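Cysteine desulfurase (Fervidobacterium islandicum, PDB 6A6E) probably removes sulfur from L-cysteine with the help of pyridoxal phosphate, giving L-alanine and an enzyme-bound persulfide for the SUF sulfur-transfer system. Local coordinates at residues 49-63 with 287-299. Numbering follows the deposited sequence.
With PLP (pyridoxal-5'-phosphate), chain Q.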
ATOM      1  N   VAL A  49       7.233  19.015   2.007  1.00 22.95           N
ATOM      2  CA  VAL A  49       6.464  17.975   1.286  1.00 22.15           C
ATOM      3  C   VAL A  49       5.419  17.391   2.212  1.00 22.81           C
ATOM      4  O   VAL A  49       4.249  17.214   1.827  1.00 22.81           O
ATOM      5  CB  VAL A  49       7.368  16.862   0.736  1.00 22.99           C
ATOM      6  CG1 VAL A  49       6.578  15.639   0.268  1.00 20.76           C
ATOM      7  CG2 VAL A  49       8.230  17.448  -0.368  1.00 24.53           C
ATOM      8  N   ILE A  50       5.822  17.087   3.431  1.00 19.64           N
ATOM      9  CA  ILE A  50       4.900  16.477   4.356  1.00 20.19           C
ATOM     10  C   ILE A  50       3.751  17.425   4.724  1.00 20.82           C
ATOM     11  O   ILE A  50       2.604  16.967   4.921  1.00 17.54           O
ATOM     12  CB  ILE A  50       5.651  15.972   5.635  1.00 20.07           C
ATOM     13  CG1 ILE A  50       6.692  14.895   5.247  1.00 19.91           C
ATOM     14  CG2 ILE A  50       4.691  15.449   6.663  1.00 20.51           C
ATOM     15  CD1 ILE A  50       6.140  13.634   4.626  1.00 19.26           C
ATOM     16  N   GLU A  51       4.032  18.748   4.804  1.00 22.28           N
ATOM     17  CA  GLU A  51       2.992  19.761   5.039  1.00 22.61           C
ATOM     18  C   GLU A  51       1.993  19.791   3.897  1.00 20.70           C
ATOM     19  O   GLU A  51       0.810  20.020   4.091  1.00 19.40           O
ATOM     20  CB  GLU A  51       3.607  21.198   5.237  1.00 27.06           C
ATOM     21  CG  GLU A  51       4.233  21.333   6.608  1.00 32.04           C
ATOM     22  CD  GLU A  51       4.939  22.689   6.892  1.00 42.55           C
ATOM     23  OE1 GLU A  51       5.302  23.444   5.939  1.00 40.25           O
ATOM     24  OE2 GLU A  51       5.157  22.957   8.113  1.00 44.55           O
ATOM     25  N   LYS A  52       2.468  19.619   2.682  1.00 19.79           N
ATOM     26  CA  LYS A  52       1.523  19.567   1.601  1.00 21.82           C
ATOM     27  C   LYS A  52       0.610  18.340   1.629  1.00 20.67           C
ATOM     28  O   LYS A  52      -0.549  18.431   1.237  1.00 19.70           O
ATOM     29  CB  LYS A  52       2.243  19.627   0.271  1.00 24.80           C
ATOM     30  CG  LYS A  52       2.779  21.013  -0.035  1.00 30.26           C
ATOM     31  CD  LYS A  52       3.517  20.965  -1.349  1.00 34.09           C
ATOM     32  CE  LYS A  52       4.275  22.256  -1.580  1.00 39.46           C
ATOM     33  NZ  LYS A  52       4.957  22.124  -2.904  1.00 45.18           N
ATOM     34  N   MET A  53       1.146  17.190   2.003  1.00 18.67           N
ATOM     35  CA  MET A  53       0.302  16.000   2.239  1.00 19.95           C
ATOM     36  C   MET A  53      -0.712  16.168   3.323  1.00 19.75           C
ATOM     37  O   MET A  53      -1.879  15.714   3.192  1.00 19.37           O
ATOM     38  CB  MET A  53       1.161  14.810   2.614  1.00 22.64           C
ATOM     39  CG  MET A  53       2.095  14.374   1.491  1.00 25.23           C
ATOM     40  SD  MET A  53       3.262  13.061   2.014  1.00 29.92           S
ATOM     41  CE  MET A  53       2.103  11.883   2.612  1.00 25.36           C
ATOM     42  N   THR A  54      -0.297  16.835   4.388  1.00 18.24           N
ATOM     43  CA  THR A  54      -1.184  17.186   5.487  1.00 19.98           C
ATOM     44  C   THR A  54      -2.362  18.098   5.037  1.00 19.79           C
ATOM     45  O   THR A  54      -3.514  17.836   5.348  1.00 21.05           O
ATOM     46  CB  THR A  54      -0.419  17.939   6.603  1.00 22.92           C
ATOM     47  OG1 THR A  54       0.442  17.041   7.278  1.00 23.39           O
ATOM     48  CG2 THR A  54      -1.412  18.506   7.652  1.00 23.79           C
ATOM     49  N   ASP A  55      -2.056  19.139   4.271  1.00 19.40           N
ATOM     50  CA  ASP A  55      -3.070  20.008   3.688  1.00 20.14           C
ATOM     51  C   ASP A  55      -4.045  19.212   2.772  1.00 18.68           C
ATOM     52  O   ASP A  55      -5.251  19.418   2.793  1.00 17.17           O
ATOM     53  CB  ASP A  55      -2.402  21.155   2.911  1.00 22.62           C
ATOM     54  CG  ASP A  55      -3.397  21.953   2.043  1.00 25.93           C
ATOM     55  OD1 ASP A  55      -4.080  22.818   2.597  1.00 26.54           O
ATOM     56  OD2 ASP A  55      -3.522  21.685   0.807  1.00 28.49           O
ATOM     57  N   PHE A  56      -3.492  18.281   1.994  1.00 17.98           N
ATOM     58  CA  PHE A  56      -4.298  17.444   1.175  1.00 17.10           C
ATOM     59  C   PHE A  56      -5.265  16.556   2.010  1.00 15.86           C
ATOM     60  O   PHE A  56      -6.465  16.585   1.772  1.00 15.10           O
ATOM     61  CB  PHE A  56      -3.429  16.598   0.238  1.00 17.36           C
ATOM     62  CG  PHE A  56      -4.245  15.734  -0.676  1.00 17.11           C
ATOM     63  CD1 PHE A  56      -4.822  16.275  -1.824  1.00 18.01           C
ATOM     64  CD2 PHE A  56      -4.490  14.404  -0.364  1.00 17.44           C
ATOM     65  CE1 PHE A  56      -5.624  15.473  -2.675  1.00 17.52           C
ATOM     66  CE2 PHE A  56      -5.262  13.604  -1.196  1.00 16.33           C
ATOM     67  CZ  PHE A  56      -5.820  14.158  -2.364  1.00 18.43           C
ATOM     68  N   TYR A  57      -4.749  15.845   3.020  1.00 15.88           N
ATOM     69  CA  TYR A  57      -5.567  15.014   3.907  1.00 16.44           C
ATOM     70  C   TYR A  57      -6.654  15.808   4.589  1.00 17.20           C
ATOM     71  O   TYR A  57      -7.775  15.286   4.824  1.00 17.01           O
ATOM     72  CB  TYR A  57      -4.713  14.341   5.015  1.00 16.67           C
ATOM     73  CG  TYR A  57      -4.168  12.921   4.775  1.00 17.87           C
ATOM     74  CD1 TYR A  57      -4.984  11.888   4.288  1.00 18.85           C
ATOM     75  CD2 TYR A  57      -2.845  12.585   5.115  1.00 19.23           C
ATOM     76  CE1 TYR A  57      -4.487  10.607   4.104  1.00 18.01           C
ATOM     77  CE2 TYR A  57      -2.353  11.295   4.954  1.00 18.98           C
ATOM     78  CZ  TYR A  57      -3.213  10.307   4.462  1.00 18.53           C
ATOM     79  OH  TYR A  57      -2.741   9.059   4.270  1.00 18.85           O
ATOM     80  N   LEU A  58      -6.317  17.047   4.999  1.00 16.30           N
ATOM     81  CA  LEU A  58      -7.227  17.782   5.892  1.00 17.58           C
ATOM     82  C   LEU A  58      -8.246  18.604   5.082  1.00 17.39           C
ATOM     83  O   LEU A  58      -9.327  18.819   5.558  1.00 20.36           O
ATOM     84  CB  LEU A  58      -6.467  18.672   6.892  1.00 18.59           C
ATOM     85  CG  LEU A  58      -5.648  17.935   7.951  1.00 21.22           C
ATOM     86  CD1 LEU A  58      -4.816  18.889   8.798  1.00 22.26           C
ATOM     87  CD2 LEU A  58      -6.573  17.055   8.823  1.00 21.59           C
ATOM     88  N   TYR A  59      -7.913  19.031   3.872  1.00 18.29           N
ATOM     89  CA  TYR A  59      -8.771  19.973   3.137  1.00 19.13           C
ATOM     90  C   TYR A  59      -9.197  19.543   1.722  1.00 20.79           C
ATOM     91  O   TYR A  59     -10.172  20.127   1.168  1.00 21.05           O
ATOM     92  CB  TYR A  59      -8.108  21.375   3.078  1.00 21.17           C
ATOM     93  CG  TYR A  59      -7.930  22.075   4.450  1.00 21.65           C
ATOM     94  CD1 TYR A  59      -9.022  22.665   5.114  1.00 26.17           C
ATOM     95  CD2 TYR A  59      -6.714  22.112   5.076  1.00 22.73           C
ATOM     96  CE1 TYR A  59      -8.877  23.301   6.376  1.00 24.40           C
ATOM     97  CE2 TYR A  59      -6.542  22.782   6.315  1.00 25.58           C
ATOM     98  CZ  TYR A  59      -7.641  23.368   6.954  1.00 25.62           C
ATOM     99  OH  TYR A  59      -7.501  23.984   8.175  1.00 28.61           O
ATOM    100  N   HIS A  60      -8.521  18.562   1.126  1.00 16.86           N
ATOM    101  CA  HIS A  60      -8.784  18.248  -0.290  1.00 18.58           C
ATOM    102  C   HIS A  60      -9.070  16.774  -0.549  1.00 16.69           C
ATOM    103  O   HIS A  60      -8.853  16.298  -1.612  1.00 15.11           O
ATOM    104  CB  HIS A  60      -7.666  18.725  -1.164  1.00 18.52           C
ATOM    105  CG  HIS A  60      -7.442  20.204  -1.036  1.00 21.28           C
ATOM    106  ND1 HIS A  60      -8.314  21.127  -1.572  1.00 21.61           N
ATOM    107  CD2 HIS A  60      -6.530  20.911  -0.320  1.00 23.58           C
ATOM    108  CE1 HIS A  60      -7.908  22.340  -1.239  1.00 24.01           C
ATOM    109  NE2 HIS A  60      -6.837  22.241  -0.470  1.00 21.33           N
ATOM    110  N   TYR A  61      -9.581  16.090   0.448  1.00 17.02           N
ATOM    111  CA  TYR A  61      -9.543  14.615   0.454  1.00 18.24           C
ATOM    112  C   TYR A  61     -10.920  14.001   0.321  1.00 17.01           C
ATOM    113  O   TYR A  61     -11.845  14.440   0.967  1.00 16.95           O
ATOM    114  CB  TYR A  61      -8.903  14.117   1.755  1.00 19.07           C
ATOM    115  CG  TYR A  61      -8.996  12.624   1.838  1.00 20.98           C
ATOM    116  CD1 TYR A  61      -8.052  11.837   1.204  1.00 21.88           C
ATOM    117  CD2 TYR A  61     -10.098  11.996   2.399  1.00 19.42           C
ATOM    118  CE1 TYR A  61      -8.161  10.467   1.213  1.00 22.38           C
ATOM    119  CE2 TYR A  61     -10.215  10.633   2.396  1.00 19.99           C
ATOM    120  CZ  TYR A  61      -9.221   9.883   1.811  1.00 21.99           C
ATOM    121  OH  TYR A  61      -9.285   8.512   1.767  1.00 24.77           O
ATOM    122  N   SER A  62     -11.026  12.985  -0.524  1.00 16.74           N
ATOM    123  CA  SER A  62     -12.143  12.087  -0.611  1.00 17.05           C
ATOM    124  C   SER A  62     -11.709  10.959  -1.513  1.00 15.35           C
ATOM    125  O   SER A  62     -10.656  11.012  -2.061  1.00 15.18           O
ATOM    126  CB  SER A  62     -13.354  12.718  -1.309  1.00 21.71           C
ATOM    127  OG  SER A  62     -14.086  13.512  -0.439  1.00 28.36           O
ATOM    128  N   ASN A  63     -12.548   9.948  -1.695  1.00 15.51           N
ATOM    129  CA  ASN A  63     -12.179   8.857  -2.586  1.00 16.64           C
ATOM    130  C   ASN A  63     -12.331   9.358  -4.013  1.00 17.70           C
ATOM    131  O   ASN A  63     -13.086  10.301  -4.287  1.00 20.29           O
ATOM    132  CB  ASN A  63     -12.991   7.593  -2.332  1.00 15.99           C
ATOM    133  CG  ASN A  63     -12.175   6.324  -2.677  1.00 16.39           C
ATOM    134  OD1 ASN A  63     -11.247   6.376  -3.547  1.00 14.20           O
ATOM    135  ND2 ASN A  63     -12.484   5.203  -2.008  1.00 14.98           N
ATOM    136  N   THR A 287      -9.143   1.115  -3.723  1.00 13.32           N
ATOM    137  CA  THR A 287      -8.607   2.439  -3.369  1.00 13.71           C
ATOM    138  C   THR A 287      -7.073   2.356  -3.214  1.00 13.59           C
ATOM    139  O   THR A 287      -6.528   1.574  -2.397  1.00 13.56           O
ATOM    140  CB  THR A 287      -9.266   2.948  -2.063  1.00 13.21           C
ATOM    141  OG1 THR A 287     -10.692   2.866  -2.168  1.00 13.34           O
ATOM    142  CG2 THR A 287      -8.849   4.387  -1.806  1.00 13.39           C
ATOM    143  N   GLN A 288      -6.384   3.170  -3.985  1.00 13.42           N
ATOM    144  CA  GLN A 288      -4.958   3.190  -3.924  1.00 14.21           C
ATOM    145  C   GLN A 288      -4.499   4.071  -2.743  1.00 13.00           C
ATOM    146  O   GLN A 288      -5.327   4.643  -2.023  1.00 14.02           O
ATOM    147  CB  GLN A 288      -4.444   3.697  -5.257  1.00 15.50           C
ATOM    148  CG  GLN A 288      -4.728   2.740  -6.391  1.00 16.75           C
ATOM    149  CD  GLN A 288      -4.210   1.331  -6.128  1.00 17.54           C
ATOM    150  OE1 GLN A 288      -3.001   1.116  -5.924  1.00 17.27           O
ATOM    151  NE2 GLN A 288      -5.146   0.350  -6.101  1.00 16.88           N
ATOM    152  N   HIS A 289      -3.194   4.208  -2.572  1.00 13.39           N
ATOM    153  CA  HIS A 289      -2.645   5.131  -1.577  1.00 13.21           C
ATOM    154  C   HIS A 289      -2.693   6.538  -2.130  1.00 13.85           C
ATOM    155  O   HIS A 289      -1.681   7.108  -2.550  1.00 13.73           O
ATOM    156  CB  HIS A 289      -1.242   4.709  -1.123  1.00 12.71           C
ATOM    157  CG  HIS A 289      -0.668   5.532  -0.012  1.00 12.94           C
ATOM    158  ND1 HIS A 289      -1.404   6.476   0.669  1.00 12.44           N
ATOM    159  CD2 HIS A 289       0.555   5.494   0.583  1.00 11.68           C
ATOM    160  CE1 HIS A 289      -0.657   6.962   1.653  1.00 13.56           C
ATOM    161  NE2 HIS A 289       0.545   6.425   1.578  1.00 11.92           N
ATOM    162  N   ILE A 290      -3.905   7.092  -2.108  1.00 13.60           N
ATOM    163  CA  ILE A 290      -4.204   8.325  -2.805  1.00 14.29           C
ATOM    164  C   ILE A 290      -3.262   9.426  -2.322  1.00 15.19           C
ATOM    165  O   ILE A 290      -2.647  10.107  -3.119  1.00 13.38           O
ATOM    166  CB  ILE A 290      -5.661   8.790  -2.575  1.00 14.50           C
ATOM    167  CG1 ILE A 290      -6.673   7.752  -3.136  1.00 13.87           C
ATOM    168  CG2 ILE A 290      -5.929  10.126  -3.218  1.00 14.47           C
ATOM    169  CD1 ILE A 290      -8.037   8.029  -2.535  1.00 13.90           C
ATOM    170  N   THR A 291      -3.130   9.585  -1.009  1.00 14.65           N
ATOM    171  CA  THR A 291      -2.332  10.648  -0.517  1.00 14.76           C
ATOM    172  C   THR A 291      -0.840  10.356  -0.685  1.00 15.14           C
ATOM    173  O   THR A 291      -0.005  11.293  -0.778  1.00 13.44           O
ATOM    174  CB  THR A 291      -2.671  10.902   0.971  1.00 17.25           C
ATOM    175  OG1 THR A 291      -4.077  11.223   1.064  1.00 17.29           O
ATOM    176  CG2 THR A 291      -1.780  12.023   1.506  1.00 18.14           C
ATOM    177  N   GLY A 292      -0.465   9.079  -0.705  1.00 15.85           N
ATOM    178  CA  GLY A 292       0.945   8.675  -0.934  1.00 15.31           C
ATOM    179  C   GLY A 292       1.389   9.024  -2.353  1.00 15.45           C
ATOM    180  O   GLY A 292       2.502   9.527  -2.574  1.00 12.56           O
ATOM    181  N   ALA A 293       0.496   8.771  -3.296  1.00 15.11           N
ATOM    182  CA  ALA A 293       0.726   9.154  -4.689  1.00 14.69           C
ATOM    183  C   ALA A 293       0.896  10.710  -4.834  1.00 15.43           C
ATOM    184  O   ALA A 293       1.844  11.185  -5.408  1.00 13.93           O
ATOM    185  CB  ALA A 293      -0.396   8.671  -5.531  1.00 14.53           C
ATOM    186  N   VAL A 294      -0.035  11.462  -4.282  1.00 16.29           N
ATOM    187  CA  VAL A 294       0.009  12.919  -4.300  1.00 16.18           C
ATOM    188  C   VAL A 294       1.298  13.404  -3.624  1.00 16.84           C
ATOM    189  O   VAL A 294       1.977  14.279  -4.134  1.00 16.65           O
ATOM    190  CB  VAL A 294      -1.234  13.534  -3.610  1.00 16.74           C
ATOM    191  CG1 VAL A 294      -1.115  15.053  -3.438  1.00 15.76           C
ATOM    192  CG2 VAL A 294      -2.456  13.277  -4.429  1.00 17.11           C
ATOM    193  N   GLY A 295       1.623  12.826  -2.475  1.00 15.20           N
ATOM    194  CA  GLY A 295       2.886  13.099  -1.776  1.00 13.67           C
ATOM    195  C   GLY A 295       4.112  12.788  -2.580  1.00 13.94           C
ATOM    196  O   GLY A 295       5.079  13.566  -2.588  1.00 13.78           O
ATOM    197  N   LEU A 296       4.122  11.666  -3.259  1.00 14.20           N
ATOM    198  CA  LEU A 296       5.211  11.334  -4.139  1.00 16.09           C
ATOM    199  C   LEU A 296       5.407  12.400  -5.237  1.00 15.37           C
ATOM    200  O   LEU A 296       6.530  12.767  -5.591  1.00 15.74           O
ATOM    201  CB  LEU A 296       5.063   9.949  -4.747  1.00 16.71           C
ATOM    202  CG  LEU A 296       6.159   9.473  -5.705  1.00 18.27           C
ATOM    203  CD1 LEU A 296       7.486   9.413  -4.973  1.00 20.50           C
ATOM    204  CD2 LEU A 296       5.851   8.128  -6.263  1.00 19.70           C
ATOM    205  N   GLY A 297       4.301  12.798  -5.824  1.00 16.13           N
ATOM    206  CA  GLY A 297       4.272  13.903  -6.782  1.00 16.29           C
ATOM    207  C   GLY A 297       4.910  15.177  -6.220  1.00 16.70           C
ATOM    208  O   GLY A 297       5.712  15.808  -6.885  1.00 14.63           O
ATOM    209  N   TYR A 298       4.575  15.512  -4.978  1.00 16.59           N
ATOM    210  CA  TYR A 298       5.168  16.668  -4.331  1.00 19.19           C
ATOM    211  C   TYR A 298       6.655  16.504  -4.007  1.00 21.04           C
ATOM    212  O   TYR A 298       7.390  17.484  -4.058  1.00 18.28           O
ATOM    213  CB  TYR A 298       4.397  17.036  -3.081  1.00 20.78           C
ATOM    214  CG  TYR A 298       3.007  17.585  -3.355  1.00 25.93           C
ATOM    215  CD1 TYR A 298       2.760  18.456  -4.405  1.00 31.53           C
ATOM    216  CD2 TYR A 298       1.958  17.293  -2.501  1.00 33.54           C
ATOM    217  CE1 TYR A 298       1.498  18.971  -4.615  1.00 37.46           C
ATOM    218  CE2 TYR A 298       0.687  17.803  -2.723  1.00 37.26           C
ATOM    219  CZ  TYR A 298       0.473  18.615  -3.775  1.00 36.31           C
ATOM    220  OH  TYR A 298      -0.794  19.113  -3.930  1.00 54.56           O
ATOM    221  N   THR A 299       7.083  15.273  -3.698  1.00 19.70           N
ATOM    222  CA  THR A 299       8.496  14.938  -3.567  1.00 20.52           C
ATOM    223  C   THR A 299       9.272  15.154  -4.847  1.00 20.96           C
ATOM    224  O   THR A 299      10.358  15.774  -4.863  1.00 22.37           O
ATOM    225  CB  THR A 299       8.619  13.476  -3.088  1.00 23.02           C
ATOM    226  OG1 THR A 299       7.862  13.343  -1.869  1.00 23.29           O
ATOM    227  CG2 THR A 299       9.990  13.067  -2.874  1.00 22.00           C
TER
HETATM  228  N1  PLP Q 501     -15.949  -3.927   0.419  1.00 15.63           N
HETATM  229  C2  PLP Q 501     -16.881  -3.066   0.821  1.00 17.41           C
HETATM  230  C2A PLP Q 501     -18.170  -3.534   1.384  1.00 16.47           C
HETATM  231  C3  PLP Q 501     -16.568  -1.610   0.813  1.00 20.70           C
HETATM  232  O3  PLP Q 501     -17.446  -0.700   1.305  1.00 21.78           O
HETATM  233  C4  PLP Q 501     -15.248  -1.211   0.303  1.00 18.82           C
HETATM  234  C4A PLP Q 501     -14.874   0.185   0.299  1.00 22.02           C
HETATM  235  C5  PLP Q 501     -14.341  -2.278  -0.226  1.00 19.08           C
HETATM  236  C6  PLP Q 501     -14.770  -3.597  -0.128  1.00 16.26           C
HETATM  237  C5A PLP Q 501     -12.999  -1.923  -0.853  1.00 17.71           C
HETATM  238  O4P PLP Q 501     -12.107  -1.164  -0.070  1.00 17.18           O
HETATM  239  P   PLP Q 501     -10.719  -0.492  -0.633  1.00 19.56           P
HETATM  240  O1P PLP Q 501      -9.890  -1.700  -0.912  1.00 17.04           O
HETATM  241  O2P PLP Q 501     -10.279   0.306   0.564  1.00 19.53           O
HETATM  242  O3P PLP Q 501     -11.216   0.285  -1.836  1.00 19.24           O
HETATM  243  O   HOH W   1       6.662  19.938  -3.215  1.00 27.78           O
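T291 packs against the face of Y57 and the edge of F56, with Y61 obliquely nearby. Its CG2 lies over one face of Y57, 3.7 Å from the ring centroid, in a CH-pi contact, while OG1 sits 3.1 Å from Y57 CE1 and also lies in the plane of the F56 ring at its edge. Buried there, OG1 finds no polar partner in the model. F56, its CG anti to the backbone N (chi1 -178°), reaches across to helix 290-299 and takes V294 CG2 over one face at 4.0 Å from CZ; the carbonyl carbon of H60 lies over the rim of the opposite face. Toward the other end, M53 CG packs on G295 CA at 3.6 Å, where a side chain on G295 would collide with M53 SD. The extended K52 chain lays CD over the Y298 ring, 4.0 Å from its centroid, and a water joins K52 NZ to Y298 O. The helix segments run roughly antiparallel, their axes 9.1 Å apart at 145°. Beyond them, N63 ND2 donates to T287 OG1 (2.9 Å, 166°), nearly within its amide plane. T287 in turn gives both OG1 and N to phosphate oxygen O3P of PLP, which is also hydrogen-bonded to S233 and H235 of the second subunit. Y57 and H289 both have T241 of that subunit as their main polar partner; a leucine in place of Y57 would probably uncover one side of T291 and leave T241 only H289 of this pair. The chemistry changes along the contact, from apolar helix packing to hydrogen bonds running from N63 through T287 to the phosphate, consistent with a PLP site built across the dimer interface.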